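Succinate-semialdehyde dehydrogenase (Streptococcus pyogenes MGAS1882, PDB 4OGD) catalyses the oxidation of succinic semialdehyde to succinate, using NADP+ as the cofactor, as a member of the aldehyde dehydrogenase family. Local coordinates at residues E84-Y95 / F133-P144. Residues are numbered along the deposited sequence; the frame is centred on the assembly and turned at random.
Sequences EVDLCADIADYY and FPYYQIMRVFAP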
loop_
_atom_site.group_PDB
_atom_site.type_symbol
_atom_site.label_atom_id
_atom_site.label_comp_id
_atom_site.label_asym_id
_atom_site.label_seq_id
_atom_site.Cartn_x
_atom_site.Cartn_y
_atom_site.Cartn_z
ATOM N N GLU A 84 -15.946 -4.956 -23.201
ATOM C CA GLU A 84 -15.062 -5.346 -22.102
ATOM C C GLU A 84 -13.906 -6.195 -22.621
ATOM O O GLU A 84 -12.756 -6.013 -22.211
ATOM C CB GLU A 84 -15.817 -6.092 -21.001
ATOM C CG GLU A 84 -14.926 -6.464 -19.812
ATOM C CD GLU A 84 -15.701 -6.964 -18.612
ATOM O OE1 GLU A 84 -16.942 -6.790 -18.564
ATOM O OE2 GLU A 84 -15.061 -7.536 -17.704
ATOM N N VAL A 85 -14.207 -7.127 -23.520
ATOM C CA VAL A 85 -13.141 -7.897 -24.159
ATOM C C VAL A 85 -12.164 -6.973 -24.865
ATOM O O VAL A 85 -10.949 -7.123 -24.714
ATOM C CB VAL A 85 -13.677 -8.914 -25.174
ATOM C CG1 VAL A 85 -12.510 -9.557 -25.922
ATOM C CG2 VAL A 85 -14.503 -9.966 -24.469
ATOM N N ASP A 86 -12.692 -6.016 -25.631
ATOM C CA ASP A 86 -11.852 -5.076 -26.373
ATOM C C ASP A 86 -10.853 -4.361 -25.463
ATOM O O ASP A 86 -9.675 -4.216 -25.808
ATOM C CB ASP A 86 -12.700 -4.030 -27.108
ATOM C CG ASP A 86 -13.506 -4.612 -28.256
ATOM O OD1 ASP A 86 -13.242 -5.759 -28.676
ATOM O OD2 ASP A 86 -14.421 -3.902 -28.745
ATOM N N LEU A 87 -11.327 -3.921 -24.298
ATOM C CA LEU A 87 -10.473 -3.219 -23.347
ATOM C C LEU A 87 -9.428 -4.160 -22.744
ATOM O O LEU A 87 -8.285 -3.759 -22.517
ATOM C CB LEU A 87 -11.318 -2.551 -22.257
ATOM C CG LEU A 87 -10.531 -1.722 -21.244
ATOM C CD1 LEU A 87 -9.588 -0.756 -21.955
ATOM C CD2 LEU A 87 -11.492 -0.964 -20.327
ATOM N N CYS A 88 -9.815 -5.410 -22.498
ATOM C CA CYS A 88 -8.879 -6.410 -21.983
ATOM C C CYS A 88 -7.747 -6.649 -22.975
ATOM O O CYS A 88 -6.592 -6.781 -22.573
ATOM C CB CYS A 88 -9.590 -7.729 -21.699
ATOM S SG CYS A 88 -10.613 -7.686 -20.217
ATOM N N ALA A 89 -8.100 -6.722 -24.263
ATOM C CA ALA A 89 -7.116 -6.871 -25.325
ATOM C C ALA A 89 -6.097 -5.746 -25.218
ATOM O O ALA A 89 -4.891 -5.990 -25.204
ATOM C CB ALA A 89 -7.805 -6.861 -26.696
ATOM N N ASP A 90 -6.582 -4.515 -25.098
ATOM C CA ASP A 90 -5.694 -3.352 -25.021
ATOM C C ASP A 90 -4.810 -3.323 -23.771
ATOM O O ASP A 90 -3.648 -2.914 -23.838
ATOM C CB ASP A 90 -6.495 -2.054 -25.150
ATOM C CG ASP A 90 -7.093 -1.878 -26.536
ATOM O OD1 ASP A 90 -6.622 -2.548 -27.489
ATOM O OD2 ASP A 90 -8.023 -1.056 -26.674
ATOM N N ILE A 91 -5.358 -3.752 -22.640
ATOM C CA ILE A 91 -4.578 -3.790 -21.401
ATOM C C ILE A 91 -3.418 -4.790 -21.495
ATOM O O ILE A 91 -2.292 -4.480 -21.103
ATOM C CB ILE A 91 -5.473 -4.097 -20.182
ATOM C CG1 ILE A 91 -6.446 -2.946 -19.943
ATOM C CG2 ILE A 91 -4.622 -4.328 -18.947
ATOM C CD1 ILE A 91 -7.541 -3.259 -18.918
ATOM N N ALA A 92 -3.695 -5.979 -22.022
ATOM C CA ALA A 92 -2.679 -7.015 -22.215
ATOM C C ALA A 92 -1.582 -6.517 -23.152
ATOM O O ALA A 92 -0.390 -6.608 -22.835
ATOM C CB ALA A 92 -3.323 -8.276 -22.776
ATOM N N ASP A 93 -1.982 -5.964 -24.297
ATOM C CA ASP A 93 -0.987 -5.446 -25.240
ATOM C C ASP A 93 -0.185 -4.305 -24.617
ATOM O O ASP A 93 1.027 -4.220 -24.811
ATOM C CB ASP A 93 -1.644 -4.983 -26.544
ATOM C CG ASP A 93 -1.957 -6.128 -27.497
ATOM O OD1 ASP A 93 -1.255 -7.173 -27.479
ATOM O OD2 ASP A 93 -2.919 -5.968 -28.278
ATOM N N TYR A 94 -0.860 -3.436 -23.857
ATOM C CA TYR A 94 -0.195 -2.323 -23.183
ATOM C C TYR A 94 0.951 -2.793 -22.286
ATOM O O TYR A 94 2.078 -2.336 -22.426
ATOM C CB TYR A 94 -1.221 -1.534 -22.367
ATOM C CG TYR A 94 -0.683 -0.385 -21.525
ATOM C CD1 TYR A 94 -0.498 -0.535 -20.158
ATOM C CD2 TYR A 94 -0.412 0.858 -22.093
ATOM C CE1 TYR A 94 -0.033 0.508 -19.381
ATOM C CE2 TYR A 94 0.053 1.911 -21.324
ATOM C CZ TYR A 94 0.237 1.731 -19.966
ATOM O OH TYR A 94 0.693 2.783 -19.213
ATOM N N TYR A 95 0.672 -3.715 -21.372
ATOM C CA TYR A 95 1.706 -4.114 -20.422
ATOM C C TYR A 95 2.822 -4.925 -21.080
ATOM O O TYR A 95 3.977 -4.839 -20.678
ATOM C CB TYR A 95 1.092 -4.829 -19.213
ATOM C CG TYR A 95 0.517 -3.831 -18.236
ATOM C CD1 TYR A 95 1.356 -2.978 -17.526
ATOM C CD2 TYR A 95 -0.857 -3.726 -18.037
ATOM C CE1 TYR A 95 0.849 -2.052 -16.641
ATOM C CE2 TYR A 95 -1.379 -2.798 -17.154
ATOM C CZ TYR A 95 -0.520 -1.964 -16.460
ATOM O OH TYR A 95 -1.011 -1.030 -15.572
ATOM N N PHE A 133 -17.458 -6.659 -13.762
ATOM C CA PHE A 133 -16.614 -6.670 -14.956
ATOM C C PHE A 133 -15.691 -7.884 -14.823
ATOM O O PHE A 133 -14.523 -7.756 -14.450
ATOM C CB PHE A 133 -15.805 -5.369 -15.093
ATOM C CG PHE A 133 -16.648 -4.145 -15.325
ATOM C CD1 PHE A 133 -16.923 -3.703 -16.613
ATOM C CD2 PHE A 133 -17.167 -3.432 -14.245
ATOM C CE1 PHE A 133 -17.710 -2.566 -16.824
ATOM C CE2 PHE A 133 -17.945 -2.298 -14.446
ATOM C CZ PHE A 133 -18.219 -1.868 -15.737
ATOM N N PRO A 134 -16.227 -9.077 -15.117
ATOM C CA PRO A 134 -15.573 -10.353 -14.788
ATOM C C PRO A 134 -14.210 -10.545 -15.456
ATOM O O PRO A 134 -13.368 -11.252 -14.909
ATOM C CB PRO A 134 -16.556 -11.407 -15.314
ATOM C CG PRO A 134 -17.855 -10.705 -15.451
ATOM C CD PRO A 134 -17.510 -9.281 -15.813
ATOM N N TYR A 135 -14.002 -9.937 -16.618
ATOM C CA TYR A 135 -12.720 -10.069 -17.309
ATOM C C TYR A 135 -11.791 -8.881 -17.074
ATOM O O TYR A 135 -10.609 -9.066 -16.761
ATOM C CB TYR A 135 -12.927 -10.334 -18.814
ATOM C CG TYR A 135 -12.756 -11.798 -19.143
ATOM C CD1 TYR A 135 -13.526 -12.755 -18.511
ATOM C CD2 TYR A 135 -11.797 -12.228 -20.063
ATOM C CE1 TYR A 135 -13.363 -14.098 -18.778
ATOM C CE2 TYR A 135 -11.628 -13.582 -20.341
ATOM C CZ TYR A 135 -12.414 -14.509 -19.688
ATOM O OH TYR A 135 -12.259 -15.861 -19.938
ATOM N N TYR A 136 -12.323 -7.676 -17.248
ATOM C CA TYR A 136 -11.561 -6.443 -17.075
ATOM C C TYR A 136 -10.925 -6.342 -15.699
ATOM O O TYR A 136 -9.760 -5.958 -15.594
ATOM C CB TYR A 136 -12.463 -5.243 -17.391
ATOM C CG TYR A 136 -12.018 -3.889 -16.879
ATOM C CD1 TYR A 136 -11.008 -3.165 -17.517
ATOM C CD2 TYR A 136 -12.656 -3.307 -15.800
ATOM C CE1 TYR A 136 -10.631 -1.899 -17.059
ATOM C CE2 TYR A 136 -12.286 -2.059 -15.337
ATOM C CZ TYR A 136 -11.278 -1.359 -15.968
ATOM O OH TYR A 136 -10.916 -0.113 -15.494
ATOM N N GLN A 137 -11.654 -6.721 -14.648
ATOM C CA GLN A 137 -11.075 -6.624 -13.308
ATOM C C GLN A 137 -9.948 -7.642 -13.098
ATOM O O GLN A 137 -9.027 -7.392 -12.315
ATOM C CB GLN A 137 -12.118 -6.752 -12.188
ATOM C CG GLN A 137 -13.307 -5.806 -12.257
ATOM C CD GLN A 137 -12.960 -4.337 -12.251
ATOM O OE1 GLN A 137 -11.847 -3.934 -11.900
ATOM N NE2 GLN A 137 -13.932 -3.514 -12.631
ATOM N N ILE A 138 -10.002 -8.784 -13.781
ATOM C CA ILE A 138 -8.862 -9.705 -13.735
ATOM C C ILE A 138 -7.686 -9.131 -14.513
ATOM O O ILE A 138 -6.555 -9.094 -14.020
ATOM C CB ILE A 138 -9.180 -11.095 -14.325
ATOM C CG1 ILE A 138 -10.364 -11.748 -13.610
ATOM C CG2 ILE A 138 -7.957 -11.999 -14.203
ATOM C CD1 ILE A 138 -10.831 -13.041 -14.300
ATOM N N MET A 139 -7.949 -8.676 -15.731
ATOM C CA MET A 139 -6.867 -8.258 -16.615
ATOM C C MET A 139 -6.081 -7.086 -16.029
ATOM O O MET A 139 -4.859 -7.003 -16.201
ATOM C CB MET A 139 -7.399 -7.916 -18.017
ATOM C CG MET A 139 -6.280 -7.715 -19.051
ATOM S SD MET A 139 -5.337 -9.223 -19.331
ATOM C CE MET A 139 -6.392 -9.975 -20.566
ATOM N N ARG A 140 -6.772 -6.205 -15.307
ATOM C CA ARG A 140 -6.120 -5.041 -14.700
ATOM C C ARG A 140 -4.976 -5.443 -13.789
ATOM O O ARG A 140 -3.998 -4.708 -13.664
ATOM C CB ARG A 140 -7.120 -4.176 -13.915
ATOM C CG ARG A 140 -8.026 -3.330 -14.800
ATOM C CD ARG A 140 -8.566 -2.067 -14.120
ATOM N NE ARG A 140 -8.877 -2.228 -12.707
ATOM C CZ ARG A 140 -9.856 -1.581 -12.071
ATOM N NH1 ARG A 140 -10.648 -0.734 -12.719
ATOM N NH2 ARG A 140 -10.056 -1.801 -10.782
ATOM N N VAL A 141 -5.102 -6.598 -13.144
ATOM C CA VAL A 141 -4.055 -7.051 -12.234
ATOM C C VAL A 141 -3.225 -8.204 -12.778
ATOM O O VAL A 141 -2.039 -8.296 -12.464
ATOM C CB VAL A 141 -4.600 -7.395 -10.826
ATOM C CG1 VAL A 141 -5.137 -6.148 -10.172
ATOM C CG2 VAL A 141 -5.680 -8.455 -10.896
ATOM N N PHE A 142 -3.819 -9.073 -13.600
ATOM C CA PHE A 142 -3.031 -10.150 -14.185
ATOM C C PHE A 142 -1.933 -9.616 -15.112
ATOM O O PHE A 142 -0.785 -10.064 -15.032
ATOM C CB PHE A 142 -3.911 -11.154 -14.938
ATOM C CG PHE A 142 -3.119 -12.139 -15.744
ATOM C CD1 PHE A 142 -2.386 -13.133 -15.110
ATOM C CD2 PHE A 142 -3.073 -12.047 -17.127
ATOM C CE1 PHE A 142 -1.626 -14.038 -15.848
ATOM C CE2 PHE A 142 -2.306 -12.944 -17.868
ATOM C CZ PHE A 142 -1.595 -13.934 -17.230
ATOM N N ALA A 143 -2.280 -8.685 -16.000
ATOM C CA ALA A 143 -1.308 -8.211 -16.992
ATOM C C ALA A 143 -0.014 -7.672 -16.360
ATOM O O ALA A 143 1.077 -8.137 -16.706
ATOM C CB ALA A 143 -1.932 -7.187 -17.957
ATOM N N PRO A 144 -0.118 -6.713 -15.415
ATOM C CA PRO A 144 1.149 -6.221 -14.855
ATOM C C PRO A 144 1.886 -7.238 -13.977
ATOM O O PRO A 144 3.114 -7.313 -14.018
ATOM C CB PRO A 144 0.717 -5.002 -14.025
ATOM C CG PRO A 144 -0.715 -5.282 -13.675
ATOM C CD PRO A 144 -1.276 -5.957 -14.895
#
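With CG of E84 anti to the backbone N (chi1 -178°) and the chain extended beyond it, the carboxylate reaches the backbone at the N-terminal end of helix 136-148, where OE2 accepts two hydrogen bonds. Y136 N meets the anti lone pair of OE2 nearly straight on at 2.8 Å, whereas Y135 N, also 2.8 Å from OE2, comes in more bent (140°) and tilted out of the carboxylate plane. A salt bridge from OE1 to K76 further fixes the group, and its negative charge probably suits this helix end. Y136, its CG likewise anti to N, packs its ring against L87 and I91; CD2 of L87 lies 3.5 Å from Y136 CE1. I91 in turn fits as a knob among Y136, M139, R140 and A143, its CG2 3.8 Å from M139 CG. C88 SG packs against M139 CB, and the M139 chain, bent at chi2 and chi3, has its SD near A92 CB. P144 CB sits over one face of the Y95 ring, 4.0 Å from its centroid, in a CH-pi contact. The segment axes run almost parallel, 11° apart and 9.0 Å at closest approach: knobs-into-holes packing of helix 78-103 against the helix following strand 124-128 of the Rossmann-type sheet.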